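Local coordinates for ABC transporter, periplasmic solute-binding protein (Rhizobium meliloti, PDB 4WED) that probably binds a solute, such as a peptide or a nickel complex, in the periplasm and delivers it to an ABC transporter for import, at residues G418-Y423 / G447-D452; L436-F441 / L459-T464. All coordinates share one frame; numbering follows the deposited sequence.

Overall arrangement
Both contacts are partly buried and lie on the same side of the chain's centre, with centres about 13 Å apart. Contact 1 is the more central, about 15 Å from the middle of the chain against about 19 Å for contact 2; it lays a loop on a sheet strand, with an aromatic ring covered by peptide groups and a leucine methyl. Contact 2 sets the end of one helix against another, through aliphatic side chains and an exposed amide. Their segments alternate along the chain, since 447-452 belongs to the connection between the two helices. Lys-448 of contact 1 ties them directly: its NZ probably hydrogen-bonds to backbone oxygens of Leu-438 and Phe-441.

Contact 1: G418-Y423 / G447-D452; sequences GFFLTY and GKLVTD
Phe-420 has CG anti to its own carbonyl carbon (chi1 -70°), which sends the ring out from the strand to segment 447-452, while Leu-449, with chi1 of -137° away from the usual staggered positions, swings its CD1 methyl back to meet it. The two side chains slide past each other in opposite directions, and the methyl comes to rest over the face near CG and CD1 of Phe-420: Leu-449 CD1 is 3.3 Å from Phe-420 CD1 and 3.6 Å from Phe-420 CB. Further out, backbone takes over. The amide N of Leu-449 lies over the same face, the oxygen of Lys-448 approaches obliquely, 3.6 Å from Phe-420 CZ, and Gly-447 C stands at the ring edge, 4.0 Å from Phe-420 CE2.

Strand 417-421 belongs to the antiparallel sheet of a type II periplasmic binding protein, in which 274-279 lies between it and 488-500. Phe-419 and Leu-421 turn to the side where Leu-491 and Val-494 lie; Phe-420 serves the face roofed by the loop between helices 430-437 and 457-465. Were Phe-420 replaced by an alanine, the loop would probably lose the ring its peptide groups lie on, with a gap left beside the Leu-449 methyl. At Gly-447's backbone conformation a CB would jam against the preceding carbonyl oxygen, and would also press on Phe-420 CE2. The long chain of Lys-448 runs away from the ring to hydrogen-bond the carbonyl oxygens of Ala-435, Leu-438 and Phe-441. Leu-449 is buried between the ring, Ala-278 and Ile-488, where a side chain without polar atoms has nothing to satisfy.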
loop_
_atom_site.group_PDB
_atom_site.type_symbol
_atom_site.label_atom_id
_atom_site.label_comp_id
_atom_site.label_asym_id
_atom_site.label_seq_id
_atom_site.Cartn_x
_atom_site.Cartn_y
_atom_site.Cartn_z
ATOM N N GLY A 418 -3.004 6.815 -19.944
ATOM C CA GLY A 418 -1.969 5.958 -19.350
ATOM C C GLY A 418 -2.381 5.437 -17.992
ATOM O O GLY A 418 -3.378 5.865 -17.431
ATOM N N PHE A 419 -1.580 4.523 -17.458
ATOM C CA PHE A 419 -1.894 3.835 -16.219
ATOM C C PHE A 419 -0.999 4.196 -15.069
ATOM O O PHE A 419 0.223 4.199 -15.179
ATOM C CB PHE A 419 -1.797 2.339 -16.396
ATOM C CG PHE A 419 -2.745 1.784 -17.418
ATOM C CD1 PHE A 419 -4.050 2.257 -17.506
ATOM C CD2 PHE A 419 -2.354 0.760 -18.237
ATOM C CE1 PHE A 419 -4.936 1.726 -18.442
ATOM C CE2 PHE A 419 -3.224 0.233 -19.186
ATOM C CZ PHE A 419 -4.520 0.713 -19.274
ATOM N N PHE A 420 -1.633 4.424 -13.934
ATOM C CA PHE A 420 -0.929 4.625 -12.714
ATOM C C PHE A 420 -1.435 3.635 -11.717
ATOM O O PHE A 420 -2.562 3.131 -11.810
ATOM C CB PHE A 420 -1.224 6.014 -12.187
ATOM C CG PHE A 420 -0.611 7.095 -13.000
ATOM C CD1 PHE A 420 -1.157 7.454 -14.213
ATOM C CD2 PHE A 420 0.508 7.771 -12.546
ATOM C CE1 PHE A 420 -0.588 8.461 -14.972
ATOM C CE2 PHE A 420 1.087 8.781 -13.310
ATOM C CZ PHE A 420 0.540 9.123 -14.524
ATOM N N LEU A 421 -0.589 3.381 -10.745
ATOM C CA LEU A 421 -0.879 2.566 -9.595
ATOM C C LEU A 421 -0.670 3.450 -8.418
ATOM O O LEU A 421 0.293 4.125 -8.386
ATOM C CB LEU A 421 0.114 1.406 -9.504
ATOM C CG LEU A 421 -0.140 0.222 -10.445
ATOM C CD1 LEU A 421 1.092 -0.644 -10.445
ATOM C CD2 LEU A 421 -1.319 -0.611 -10.041
ATOM N N THR A 422 -1.599 3.456 -7.468
ATOM C CA THR A 422 -1.385 4.147 -6.224
ATOM C C THR A 422 -0.298 3.476 -5.382
ATOM O O THR A 422 0.112 2.355 -5.609
ATOM C CB THR A 422 -2.691 4.349 -5.384
ATOM O OG1 THR A 422 -3.317 3.098 -5.035
ATOM C CG2 THR A 422 -3.674 5.214 -6.139
ATOM N N TYR A 423 0.177 4.211 -4.403
ATOM C CA TYR A 423 1.259 3.767 -3.574
ATOM C C TYR A 423 0.816 2.643 -2.631
ATOM O O TYR A 423 1.638 1.749 -2.318
ATOM C CB TYR A 423 1.822 4.949 -2.777
ATOM C CG TYR A 423 2.614 5.971 -3.581
ATOM C CD1 TYR A 423 2.836 5.802 -4.923
ATOM C CD2 TYR A 423 3.193 7.084 -2.965
ATOM C CE1 TYR A 423 3.577 6.716 -5.641
ATOM C CE2 TYR A 423 3.969 7.984 -3.683
ATOM C CZ TYR A 423 4.141 7.790 -5.031
ATOM O OH TYR A 423 4.869 8.637 -5.826
ATOM N N GLY A 447 5.683 11.267 -12.308
ATOM C CA GLY A 447 4.545 11.457 -13.245
ATOM C C GLY A 447 3.292 11.995 -12.513
ATOM O O GLY A 447 3.190 11.890 -11.293
ATOM N N LYS A 448 2.335 12.570 -13.239
ATOM C CA LYS A 448 1.082 13.096 -12.635
ATOM C C LYS A 448 -0.200 12.532 -13.235
ATOM O O LYS A 448 -0.425 12.560 -14.448
ATOM C CB LYS A 448 1.010 14.613 -12.790
ATOM C CG LYS A 448 2.130 15.374 -12.105
ATOM C CD LYS A 448 1.803 15.478 -10.628
ATOM C CE LYS A 448 3.006 15.840 -9.785
ATOM N NZ LYS A 448 2.555 16.019 -8.374
ATOM N N LEU A 449 -1.053 12.050 -12.355
ATOM C CA LEU A 449 -2.451 11.707 -12.681
ATOM C C LEU A 449 -3.263 12.903 -13.185
ATOM O O LEU A 449 -3.911 12.849 -14.236
ATOM C CB LEU A 449 -3.133 11.154 -11.429
ATOM C CG LEU A 449 -4.038 9.935 -11.508
ATOM C CD1 LEU A 449 -3.484 8.817 -12.357
ATOM C CD2 LEU A 449 -4.281 9.455 -10.077
ATOM N N VAL A 450 -3.215 13.984 -12.438
ATOM C CA VAL A 450 -4.013 15.137 -12.769
ATOM C C VAL A 450 -3.403 16.397 -12.150
ATOM O O VAL A 450 -3.029 16.396 -10.987
ATOM C CB VAL A 450 -5.461 14.907 -12.288
ATOM C CG1 VAL A 450 -5.488 14.447 -10.838
ATOM C CG2 VAL A 450 -6.293 16.164 -12.468
ATOM N N THR A 451 -3.276 17.456 -12.936
ATOM C CA THR A 451 -2.682 18.701 -12.434
ATOM C C THR A 451 -3.568 19.887 -12.747
ATOM O O THR A 451 -3.623 20.338 -13.891
ATOM C CB THR A 451 -1.278 18.960 -13.024
ATOM O OG1 THR A 451 -1.289 18.763 -14.450
ATOM C CG2 THR A 451 -0.263 18.026 -12.366
ATOM N N ASP A 452 -4.281 20.367 -11.735
ATOM C CA ASP A 452 -5.034 21.615 -11.854
ATOM C C ASP A 452 -4.631 22.541 -10.698
ATOM O O ASP A 452 -5.168 22.467 -9.587
ATOM C CB ASP A 452 -6.534 21.347 -11.878
ATOM C CG ASP A 452 -7.336 22.517 -12.443
ATOM O OD1 ASP A 452 -6.814 23.645 -12.616
ATOM O OD2 ASP A 452 -8.525 22.309 -12.713
#

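Contact 2: L436-F441 / L459-T464; sequences LCLSTF and LINAAT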
loop_
_atom_site.group_PDB
_atom_site.type_symbol
_atom_site.label_atom_id
_atom_site.label_comp_id
_atom_site.label_asym_id
_atom_site.label_seq_id
_atom_site.Cartn_x
_atom_site.Cartn_y
_atom_site.Cartn_z
ATOM N N LEU A 436 0.889 12.373 -6.868
ATOM C CA LEU A 436 0.326 12.178 -8.190
ATOM C C LEU A 436 -0.659 13.266 -8.604
ATOM O O LEU A 436 -1.065 13.316 -9.759
ATOM C CB LEU A 436 -0.394 10.827 -8.271
ATOM C CG LEU A 436 0.436 9.567 -7.971
ATOM C CD1 LEU A 436 -0.469 8.339 -8.125
ATOM C CD2 LEU A 436 1.654 9.420 -8.872
ATOM N N CYS A 437 -1.068 14.105 -7.665
ATOM C CA CYS A 437 -2.112 15.059 -7.953
ATOM C C CYS A 437 -1.794 16.514 -7.630
ATOM O O CYS A 437 -2.387 17.391 -8.231
ATOM C CB CYS A 437 -3.388 14.648 -7.253
ATOM S SG CYS A 437 -4.039 13.071 -7.835
ATOM N N LEU A 438 -0.878 16.795 -6.712
ATOM C CA LEU A 438 -0.537 18.183 -6.418
ATOM C C LEU A 438 0.463 18.728 -7.465
ATOM O O LEU A 438 1.583 18.217 -7.569
ATOM C CB LEU A 438 0.036 18.299 -4.990
ATOM C CG LEU A 438 0.327 19.717 -4.368
ATOM C CD1 LEU A 438 -0.898 20.476 -3.894
ATOM C CD2 LEU A 438 1.251 19.581 -3.182
ATOM N N SER A 439 0.064 19.749 -8.234
ATOM C CA SER A 439 0.987 20.417 -9.196
ATOM C C SER A 439 2.351 20.755 -8.622
ATOM O O SER A 439 3.359 20.454 -9.235
ATOM C CB SER A 439 0.419 21.731 -9.748
ATOM O OG SER A 439 -0.483 21.490 -10.801
ATOM N N THR A 440 2.366 21.423 -7.468
ATOM C CA THR A 440 3.585 21.980 -6.914
ATOM C C THR A 440 4.575 20.901 -6.458
ATOM O O THR A 440 5.754 21.140 -6.454
ATOM C CB THR A 440 3.271 22.959 -5.767
ATOM O OG1 THR A 440 2.451 22.320 -4.792
ATOM C CG2 THR A 440 2.539 24.178 -6.293
ATOM N N PHE A 441 4.105 19.700 -6.128
ATOM C CA PHE A 441 5.001 18.585 -5.763
ATOM C C PHE A 441 5.556 17.904 -7.013
ATOM O O PHE A 441 4.810 17.329 -7.799
ATOM C CB PHE A 441 4.283 17.564 -4.871
ATOM C CG PHE A 441 5.190 16.466 -4.335
ATOM C CD1 PHE A 441 5.472 15.334 -5.106
ATOM C CD2 PHE A 441 5.745 16.549 -3.041
ATOM C CE1 PHE A 441 6.284 14.325 -4.616
ATOM C CE2 PHE A 441 6.565 15.531 -2.556
ATOM C CZ PHE A 441 6.832 14.425 -3.340
ATOM N N LEU A 459 -7.416 22.419 -2.834
ATOM C CA LEU A 459 -8.199 21.452 -2.086
ATOM C C LEU A 459 -7.268 20.430 -1.489
ATOM O O LEU A 459 -7.460 19.997 -0.347
ATOM C CB LEU A 459 -9.187 20.761 -3.018
ATOM C CG LEU A 459 -10.135 21.696 -3.765
ATOM C CD1 LEU A 459 -10.883 20.893 -4.838
ATOM C CD2 LEU A 459 -11.087 22.369 -2.777
ATOM N N ILE A 460 -6.242 20.051 -2.240
ATOM C CA ILE A 460 -5.238 19.127 -1.669
ATOM C C ILE A 460 -4.502 19.769 -0.491
ATOM O O ILE A 460 -4.405 19.149 0.579
ATOM C CB ILE A 460 -4.238 18.590 -2.718
ATOM C CG1 ILE A 460 -4.979 17.780 -3.797
ATOM C CG2 ILE A 460 -3.183 17.699 -2.050
ATOM C CD1 ILE A 460 -4.112 17.436 -4.993
ATOM N N ASN A 461 -4.030 21.015 -0.679
ATOM C CA ASN A 461 -3.369 21.798 0.387
ATOM C C ASN A 461 -4.205 21.939 1.657
ATOM O O ASN A 461 -3.704 21.835 2.782
ATOM C CB ASN A 461 -2.997 23.192 -0.130
ATOM C CG ASN A 461 -1.848 23.161 -1.145
ATOM O OD1 ASN A 461 -0.937 22.303 -1.093
ATOM N ND2 ASN A 461 -1.873 24.113 -2.067
ATOM N N ALA A 462 -5.492 22.183 1.474
ATOM C CA ALA A 462 -6.391 22.328 2.615
ATOM C C ALA A 462 -6.495 20.981 3.322
ATOM O O ALA A 462 -6.416 20.901 4.543
ATOM C CB ALA A 462 -7.755 22.823 2.163
ATOM N N ALA A 463 -6.636 19.914 2.554
ATOM C CA ALA A 463 -6.677 18.576 3.154
ATOM C C ALA A 463 -5.390 18.205 3.912
ATOM O O ALA A 463 -5.446 17.582 4.982
ATOM C CB ALA A 463 -6.960 17.562 2.097
ATOM N N THR A 464 -4.232 18.578 3.361
ATOM C CA THR A 464 -2.966 18.305 4.032
ATOM C C THR A 464 -2.810 19.175 5.270
ATOM O O THR A 464 -2.106 18.804 6.221
ATOM C CB THR A 464 -1.734 18.418 3.094
ATOM O OG1 THR A 464 -1.644 19.713 2.514
ATOM C CG2 THR A 464 -1.836 17.357 1.971
#
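Two helices of the solute-binding fold meet where helix 430-437 ends: Cys-437 and Leu-438 abut Ile-460 and Asn-461 on helix 457-465. Leu-438 is the first residue to leave helical backbone angles, so the chain turns off just as it reaches the second helix. Ile-460 does the filling. Its extended arm (chi2 169°) pushes CD1 against the backbone at the turn-off, where it lies 3.6 Å from Cys-437 C and 3.7 Å from the CB of the same cysteine. The side chain of Cys-437 also touches Val-450 of the following loop.

With chi1 at -173°, Leu-438 points its CG away from its own backbone nitrogen and reaches the helix surface with CD1. There the Leu-438 CD1 methyl sits 4.0 Å from Ile-460 CB and equally far from Ile-460 CG2. Asn-461 crosses the leucine side chain at about a right angle, bringing its OD1 to 3.3 Å from Leu-438 CD1; the amide brushes the methyl rather than bonding to it. A polar side chain suits this exposed position, whereas buried Ile-460 also packs on Val-478 of helix 471-485.

The backbone oxygen of Asn-461 accepts a hydrogen bond from Thr-464 OG1 at 3.0 Å, with the donor above the carbonyl plane. Ser-439 N is hydrogen-bonded to Asp-457 OD1, a second link between the turn and the same helix. Across the two segments themselves, Ile-460 and Cys-437 form the buried part, so the spacing is probably set by the shape of the aliphatic groups, with the Leu-438 and Asn-461 edge partly open to solvent.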